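Local structure of flagellar hook protein FlgE (Caulobacter crescentus CB15, 5AY6) at residues K35-D40 with S45-V50; L68-E73 with V78-V83. The protein probably builds, as the structural subunit, the bacterial flagellar hook, the universal joint of the flagellum, and is represented here by a 32 kDa fragment. All coordinates share one frame; numbering follows the deposited sequence.

Interaction 1: residues K35-D40 with S45-V50; sequences KTNVVD and SHNYDV
His46 and Asp40 meet on the packed face of an antiparallel strand pair, where NE2 of His46 gives a nearly straight bond to OD2 of Asp40 (2.6 Å, 174°). The acceptor lies in the imidazole plane, whereas the ring nitrogen stands above the carboxylate plane, the two planes being 58° apart. The hydroxyl OH of Tyr48 sits over the centre of one imidazole face, and ND1 is taken by Glu73. With an alanine here, OD2 of Asp40 and OE2 of Glu73 would probably lose the imidazole that joins them, and the Tyr48 hydroxyl the ring beneath it. Next to it, Val38 crosses Tyr48 at about a right angle, its CB at the ring edge by CD2 (3.9 Å). The other face is looser and wetter: OD1 of Asn47 accepts the backbone N of Asn37 (3.0 Å), and a water bonds to OG of Ser45 and, weakly, to Asn47 OD1 and Asn37 ND2. Asn37, with positive phi (54°), and Val38 both face His46 in a G1 beta bulge; only Val38 N bonds to His46 O (2.8 Å). In this hairpin of strands 24-39 and 45-53, Val121 of strand 120-122 packs on Val38 and Tyr48, and strand 64-73 flanks 45-53.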
ATOM      1  N   LYS A  35      -3.605  18.677  16.736  1.00 19.30           N
ATOM      2  CA  LYS A  35      -2.997  19.105  17.992  1.00 18.66           C
ATOM      3  C   LYS A  35      -3.058  20.626  18.107  1.00 26.29           C
ATOM      4  O   LYS A  35      -2.896  21.338  17.113  1.00 24.39           O
ATOM      5  CB  LYS A  35      -1.546  18.616  18.087  1.00 24.06           C
ATOM      6  CG  LYS A  35      -1.375  17.098  17.975  1.00 19.27           C
ATOM      7  CD  LYS A  35      -1.967  16.374  19.173  1.00 18.54           C
ATOM      8  CE  LYS A  35      -1.968  14.867  18.960  1.00 15.59           C
ATOM      9  NZ  LYS A  35      -2.360  14.130  20.192  1.00 17.14           N
ATOM     10  N   THR A  36      -3.301  21.119  19.318  1.00 28.54           N
ATOM     11  CA  THR A  36      -3.456  22.553  19.543  1.00 29.57           C
ATOM     12  C   THR A  36      -2.424  23.092  20.526  1.00 25.86           C
ATOM     13  O   THR A  36      -2.027  22.401  21.467  1.00 23.59           O
ATOM     14  CB  THR A  36      -4.864  22.893  20.074  1.00 25.23           C
ATOM     15  OG1 THR A  36      -5.150  22.088  21.225  1.00 29.88           O
ATOM     16  CG2 THR A  36      -5.920  22.641  19.007  1.00 23.58           C
ATOM     17  N   ASN A  37      -2.002  24.335  20.295  1.00 31.19           N
ATOM     18  CA  ASN A  37      -1.057  25.034  21.164  1.00 29.33           C
ATOM     19  C   ASN A  37       0.232  24.256  21.413  1.00 28.33           C
ATOM     20  O   ASN A  37       0.672  24.097  22.551  1.00 26.95           O
ATOM     21  CB  ASN A  37      -1.716  25.377  22.502  1.00 35.12           C
ATOM     22  CG  ASN A  37      -2.987  26.185  22.332  1.00 42.18           C
ATOM     23  OD1 ASN A  37      -4.004  25.899  22.963  1.00 50.50           O
ATOM     24  ND2 ASN A  37      -2.937  27.196  21.468  1.00 29.35           N
ATOM     25  N   VAL A  38       0.831  23.769  20.334  1.00 29.37           N
ATOM     26  CA  VAL A  38       2.135  23.132  20.413  1.00 24.93           C
ATOM     27  C   VAL A  38       3.215  24.205  20.422  1.00 27.65           C
ATOM     28  O   VAL A  38       3.392  24.923  19.437  1.00 29.58           O
ATOM     29  CB  VAL A  38       2.365  22.168  19.235  1.00 21.87           C
ATOM     30  CG1 VAL A  38       3.770  21.588  19.287  1.00 21.03           C
ATOM     31  CG2 VAL A  38       1.316  21.065  19.238  1.00 25.13           C
ATOM     32  N   VAL A  39       3.928  24.318  21.538  1.00 25.26           N
ATOM     33  CA  VAL A  39       4.981  25.320  21.683  1.00 23.39           C
ATOM     34  C   VAL A  39       6.312  24.799  21.150  1.00 23.69           C
ATOM     35  O   VAL A  39       6.750  23.710  21.529  1.00 22.77           O
ATOM     36  CB  VAL A  39       5.150  25.739  23.154  1.00 27.19           C
ATOM     37  CG1 VAL A  39       6.276  26.755  23.296  1.00 24.64           C
ATOM     38  CG2 VAL A  39       3.845  26.302  23.691  1.00 24.46           C
ATOM     39  N   ASP A  40       6.948  25.565  20.266  1.00 16.28           N
ATOM     40  CA  ASP A  40       8.240  25.159  19.720  1.00 19.68           C
ATOM     41  C   ASP A  40       9.377  25.692  20.581  1.00 23.66           C
ATOM     42  O   ASP A  40       9.147  26.434  21.535  1.00 27.24           O
ATOM     43  CB  ASP A  40       8.405  25.610  18.256  1.00 20.55           C
ATOM     44  CG  ASP A  40       8.346  27.128  18.070  1.00 24.50           C
ATOM     45  OD1 ASP A  40       8.772  27.889  18.964  1.00 24.33           O
ATOM     46  OD2 ASP A  40       7.884  27.565  16.994  1.00 22.59           O
ATOM     47  N   SER A  45       3.785  29.214  19.554  1.00 26.58           N
ATOM     48  CA  SER A  45       2.754  28.177  19.595  1.00 28.01           C
ATOM     49  C   SER A  45       2.148  27.932  18.218  1.00 26.38           C
ATOM     50  O   SER A  45       2.020  28.854  17.412  1.00 31.98           O
ATOM     51  CB  SER A  45       1.645  28.554  20.575  1.00 27.88           C
ATOM     52  OG  SER A  45       0.654  29.327  19.920  1.00 32.02           O
ATOM     53  N   HIS A  46       1.765  26.685  17.960  1.00 27.12           N
ATOM     54  CA  HIS A  46       1.164  26.316  16.683  1.00 25.63           C
ATOM     55  C   HIS A  46      -0.041  25.401  16.864  1.00 26.51           C
ATOM     56  O   HIS A  46      -0.193  24.748  17.895  1.00 24.63           O
ATOM     57  CB  HIS A  46       2.177  25.604  15.781  1.00 28.78           C
ATOM     58  CG  HIS A  46       3.522  26.260  15.722  1.00 26.91           C
ATOM     59  ND1 HIS A  46       3.935  27.007  14.651  1.00 28.35           N
ATOM     60  CD2 HIS A  46       4.556  26.251  16.605  1.00 29.36           C
ATOM     61  CE1 HIS A  46       5.168  27.449  14.869  1.00 31.07           C
ATOM     62  NE2 HIS A  46       5.560  27.003  16.047  1.00 23.33           N
ATOM     63  N   ASN A  47      -0.888  25.358  15.843  1.00 23.13           N
ATOM     64  CA  ASN A  47      -1.854  24.282  15.691  1.00 25.10           C
ATOM     65  C   ASN A  47      -1.417  23.428  14.508  1.00 22.53           C
ATOM     66  O   ASN A  47      -1.153  23.949  13.421  1.00 23.41           O
ATOM     67  CB  ASN A  47      -3.268  24.818  15.476  1.00 20.46           C
ATOM     68  CG  ASN A  47      -3.775  25.628  16.654  1.00 29.70           C
ATOM     69  OD1 ASN A  47      -3.356  25.425  17.792  1.00 21.67           O
ATOM     70  ND2 ASN A  47      -4.683  26.555  16.381  1.00 31.59           N
ATOM     71  N   TYR A  48      -1.325  22.122  14.722  1.00 20.50           N
ATOM     72  CA  TYR A  48      -0.820  21.223  13.692  1.00 23.07           C
ATOM     73  C   TYR A  48      -1.822  20.143  13.320  1.00 20.16           C
ATOM     74  O   TYR A  48      -2.586  19.674  14.161  1.00 26.00           O
ATOM     75  CB  TYR A  48       0.479  20.548  14.148  1.00 24.49           C
ATOM     76  CG  TYR A  48       1.701  21.433  14.174  1.00 20.54           C
ATOM     77  CD1 TYR A  48       2.182  22.022  13.012  1.00 24.84           C
ATOM     78  CD2 TYR A  48       2.400  21.647  15.355  1.00 22.73           C
ATOM     79  CE1 TYR A  48       3.309  22.818  13.029  1.00 22.05           C
ATOM     80  CE2 TYR A  48       3.528  22.439  15.382  1.00 20.85           C
ATOM     81  CZ  TYR A  48       3.977  23.023  14.217  1.00 22.69           C
ATOM     82  OH  TYR A  48       5.099  23.815  14.240  1.00 20.84           O
ATOM     83  N   ASP A  49      -1.801  19.741  12.056  1.00 21.84           N
ATOM     84  CA  ASP A  49      -2.455  18.509  11.644  1.00 17.02           C
ATOM     85  C   ASP A  49      -1.398  17.421  11.575  1.00 19.60           C
ATOM     86  O   ASP A  49      -0.283  17.657  11.101  1.00 22.85           O
ATOM     87  CB  ASP A  49      -3.161  18.669  10.296  1.00 26.24           C
ATOM     88  CG  ASP A  49      -4.513  19.352  10.421  1.00 21.32           C
ATOM     89  OD1 ASP A  49      -5.142  19.233  11.493  1.00 23.14           O
ATOM     90  OD2 ASP A  49      -4.943  20.000   9.444  1.00 30.55           O
ATOM     91  N   VAL A  50      -1.734  16.239  12.072  1.00 21.40           N
ATOM     92  CA  VAL A  50      -0.815  15.115  12.010  1.00 16.26           C
ATOM     93  C   VAL A  50      -1.420  14.023  11.142  1.00 13.82           C
ATOM     94  O   VAL A  50      -2.514  13.533  11.414  1.00 17.27           O
ATOM     95  CB  VAL A  50      -0.493  14.561  13.407  1.00 15.14           C
ATOM     96  CG1 VAL A  50       0.577  13.471  13.313  1.00 13.99           C
ATOM     97  CG2 VAL A  50      -0.036  15.682  14.325  1.00 18.01           C
TER
HETATM   98  O   HOH W   1      -1.658  27.737  18.393  1.00 48.93           O

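Interaction 2: residues L68-E73 with V78-V83; sequences LVDIKE and VATGKV
Thr80 turns OG1 anti to its own nitrogen (chi1 -173°), and Asp70 sets its carboxylate beside its backbone N (chi1 -68°), which brings the two side chains alongside each other, pointing the same way. OG1 of Thr80 thus lies 2.6 Å from Asp70 OD1 and 3.0 Å from the carbonyl O of Val69, two acceptors for its one proton. Val69 O also receives the backbone N of Gly81 in the carbonyl plane, while Val69 N bonds to Gly81 O (2.8 Å). On the opposite face the contact is apolar: CG2 of Val69 presses against CG2 of Val83 (3.7 Å), the two side chains crossing at about a right angle, and CB of Ile71 lies 4.1 Å from CB of Ala79. Ile97 of strand 92-99 covers Val69, Ala79 and Val83, and Leu126 and Ile128 add to Ile71. Near the turn, Ile71 O takes Val78 N (2.9 Å) and, more weakly, Ala79 N (3.4 Å). Val78 and Ala79 both face Ile71, a classic beta bulge. The hairpin is formed by the third and fourth strands of a five-stranded antiparallel meander, with a mostly polar face at Asp70 and Thr80 and an apolar one at Val69, Ile71 and Ala79, in the FlgE third-domain region.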
ATOM      1  N   LEU A  68       4.396   6.376   7.470  1.00 12.09           N
ATOM      2  CA  LEU A  68       4.810   7.701   7.018  1.00 10.07           C
ATOM      3  C   LEU A  68       4.091   8.751   7.854  1.00 19.47           C
ATOM      4  O   LEU A  68       2.953   8.535   8.272  1.00 17.13           O
ATOM      5  CB  LEU A  68       4.499   7.907   5.533  1.00 12.93           C
ATOM      6  CG  LEU A  68       5.086   6.893   4.551  1.00 19.32           C
ATOM      7  CD1 LEU A  68       4.777   7.302   3.116  1.00 16.67           C
ATOM      8  CD2 LEU A  68       6.587   6.762   4.765  1.00 20.75           C
ATOM      9  N   VAL A  69       4.752   9.881   8.094  1.00 16.37           N
ATOM     10  CA  VAL A  69       4.156  10.966   8.868  1.00 15.11           C
ATOM     11  C   VAL A  69       4.332  12.320   8.190  1.00 20.78           C
ATOM     12  O   VAL A  69       5.436  12.675   7.769  1.00 14.88           O
ATOM     13  CB  VAL A  69       4.767  11.058  10.284  1.00 16.11           C
ATOM     14  CG1 VAL A  69       4.179  12.243  11.042  1.00 13.80           C
ATOM     15  CG2 VAL A  69       4.548   9.772  11.056  1.00 21.17           C
ATOM     16  N   ASP A  70       3.237  13.072   8.087  1.00 16.78           N
ATOM     17  CA  ASP A  70       3.291  14.471   7.668  1.00 19.56           C
ATOM     18  C   ASP A  70       2.801  15.369   8.797  1.00 19.23           C
ATOM     19  O   ASP A  70       1.769  15.092   9.414  1.00 19.31           O
ATOM     20  CB  ASP A  70       2.440  14.717   6.419  1.00 17.85           C
ATOM     21  CG  ASP A  70       3.002  14.047   5.179  1.00 30.32           C
ATOM     22  OD1 ASP A  70       4.219  14.184   4.922  1.00 22.59           O
ATOM     23  OD2 ASP A  70       2.220  13.388   4.466  1.00 35.37           O
ATOM     24  N   ILE A  71       3.541  16.437   9.072  1.00 13.16           N
ATOM     25  CA  ILE A  71       3.082  17.457  10.012  1.00 11.63           C
ATOM     26  C   ILE A  71       2.699  18.707   9.229  1.00 18.80           C
ATOM     27  O   ILE A  71       3.521  19.270   8.498  1.00 16.93           O
ATOM     28  CB  ILE A  71       4.147  17.815  11.058  1.00 12.57           C
ATOM     29  CG1 ILE A  71       4.771  16.548  11.648  1.00 14.17           C
ATOM     30  CG2 ILE A  71       3.535  18.681  12.153  1.00 13.73           C
ATOM     31  CD1 ILE A  71       3.789  15.676  12.382  1.00 18.12           C
ATOM     32  N   LYS A  72       1.450  19.133   9.371  1.00 20.36           N
ATOM     33  CA  LYS A  72       0.944  20.232   8.564  1.00 20.09           C
ATOM     34  C   LYS A  72       0.489  21.414   9.412  1.00 26.88           C
ATOM     35  O   LYS A  72      -0.049  21.245  10.509  1.00 20.39           O
ATOM     36  CB  LYS A  72      -0.207  19.752   7.678  1.00 22.61           C
ATOM     37  CG  LYS A  72       0.181  18.652   6.698  1.00 22.13           C
ATOM     38  CD  LYS A  72      -0.947  18.364   5.721  1.00 35.13           C
ATOM     39  CE  LYS A  72      -0.565  17.278   4.728  1.00 32.06           C
ATOM     40  NZ  LYS A  72      -1.623  17.079   3.695  1.00 40.11           N
ATOM     41  N   GLU A  73       0.723  22.613   8.891  1.00 23.16           N
ATOM     42  CA  GLU A  73       0.258  23.843   9.516  1.00 24.17           C
ATOM     43  C   GLU A  73      -0.447  24.688   8.463  1.00 24.52           C
ATOM     44  O   GLU A  73       0.157  25.065   7.457  1.00 22.77           O
ATOM     45  CB  GLU A  73       1.422  24.609  10.143  1.00 19.05           C
ATOM     46  CG  GLU A  73       1.006  25.855  10.912  1.00 24.61           C
ATOM     47  CD  GLU A  73       2.178  26.517  11.617  1.00 30.95           C
ATOM     48  OE1 GLU A  73       3.308  26.461  11.081  1.00 28.00           O
ATOM     49  OE2 GLU A  73       1.966  27.089  12.709  1.00 27.05           O
ATOM     50  N   VAL A  78       5.140  21.181   7.113  1.00 13.22           N
ATOM     51  CA  VAL A  78       6.331  21.803   7.686  1.00 18.39           C
ATOM     52  C   VAL A  78       7.379  20.757   8.070  1.00 17.02           C
ATOM     53  O   VAL A  78       8.552  21.079   8.225  1.00 20.80           O
ATOM     54  CB  VAL A  78       5.994  22.656   8.928  1.00 16.89           C
ATOM     55  CG1 VAL A  78       4.987  23.734   8.569  1.00 18.91           C
ATOM     56  CG2 VAL A  78       5.464  21.787  10.051  1.00 19.03           C
ATOM     57  N   ALA A  79       6.947  19.507   8.221  1.00 15.89           N
ATOM     58  CA  ALA A  79       7.848  18.423   8.603  1.00 15.45           C
ATOM     59  C   ALA A  79       7.294  17.081   8.144  1.00 14.01           C
ATOM     60  O   ALA A  79       6.079  16.884   8.100  1.00 18.14           O
ATOM     61  CB  ALA A  79       8.075  18.418  10.107  1.00 13.03           C
ATOM     62  N   THR A  80       8.184  16.156   7.812  1.00 15.08           N
ATOM     63  CA  THR A  80       7.755  14.876   7.267  1.00 13.18           C
ATOM     64  C   THR A  80       8.834  13.811   7.442  1.00 17.29           C
ATOM     65  O   THR A  80      10.013  14.130   7.609  1.00 13.32           O
ATOM     66  CB  THR A  80       7.387  15.009   5.769  1.00 18.05           C
ATOM     67  OG1 THR A  80       6.810  13.785   5.291  1.00 20.45           O
ATOM     68  CG2 THR A  80       8.616  15.350   4.935  1.00 11.93           C
ATOM     69  N   GLY A  81       8.421  12.548   7.422  1.00 12.39           N
ATOM     70  CA  GLY A  81       9.364  11.444   7.488  1.00 15.07           C
ATOM     71  C   GLY A  81       8.714  10.105   7.773  1.00 21.23           C
ATOM     72  O   GLY A  81       7.518   9.914   7.542  1.00 14.84           O
ATOM     73  N   LYS A  82       9.514   9.170   8.278  1.00 13.61           N
ATOM     74  CA  LYS A  82       9.016   7.850   8.632  1.00 15.05           C
ATOM     75  C   LYS A  82       9.270   7.565  10.106  1.00 13.02           C
ATOM     76  O   LYS A  82      10.318   7.924  10.643  1.00 16.66           O
ATOM     77  CB  LYS A  82       9.669   6.776   7.758  1.00 14.66           C
ATOM     78  CG  LYS A  82       9.105   5.383   7.964  1.00 19.42           C
ATOM     79  CD  LYS A  82       9.482   4.449   6.826  1.00 24.52           C
ATOM     80  CE  LYS A  82      10.973   4.164   6.799  1.00 20.82           C
ATOM     81  NZ  LYS A  82      11.309   3.090   5.815  1.00 24.60           N
ATOM     82  N   VAL A  83       8.293   6.945  10.760  1.00 12.10           N
ATOM     83  CA  VAL A  83       8.470   6.468  12.127  1.00 11.64           C
ATOM     84  C   VAL A  83       8.404   4.948  12.152  1.00 14.49           C
ATOM     85  O   VAL A  83       7.776   4.326  11.297  1.00 12.86           O
ATOM     86  CB  VAL A  83       7.411   7.042  13.091  1.00 13.17           C
ATOM     87  CG1 VAL A  83       7.636   8.524  13.296  1.00 12.77           C
ATOM     88  CG2 VAL A  83       6.005   6.777  12.569  1.00 12.76           C
TER

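Interactions 1 and 2 are successive hairpins of one antiparallel sheet, their centres about 13 Å apart, and strands 45-53 and 64-73 join them edge to edge. Backbone N of Asp49 bonds to O of Lys72 at 2.8 Å. CD1 of Tyr48 packs 3.7 Å from CG2 of Ile71, joining the apolar side chains of the two hairpins. ND1 of His46 lies 2.8 Å from OE2 of Glu73, a probable hydrogen bond that would extend the Asp40-His46 pair into a carboxylate-imidazole-carboxylate chain spanning both. Along the chain the two contacts are in series: interaction 1 closes before interaction 2 opens.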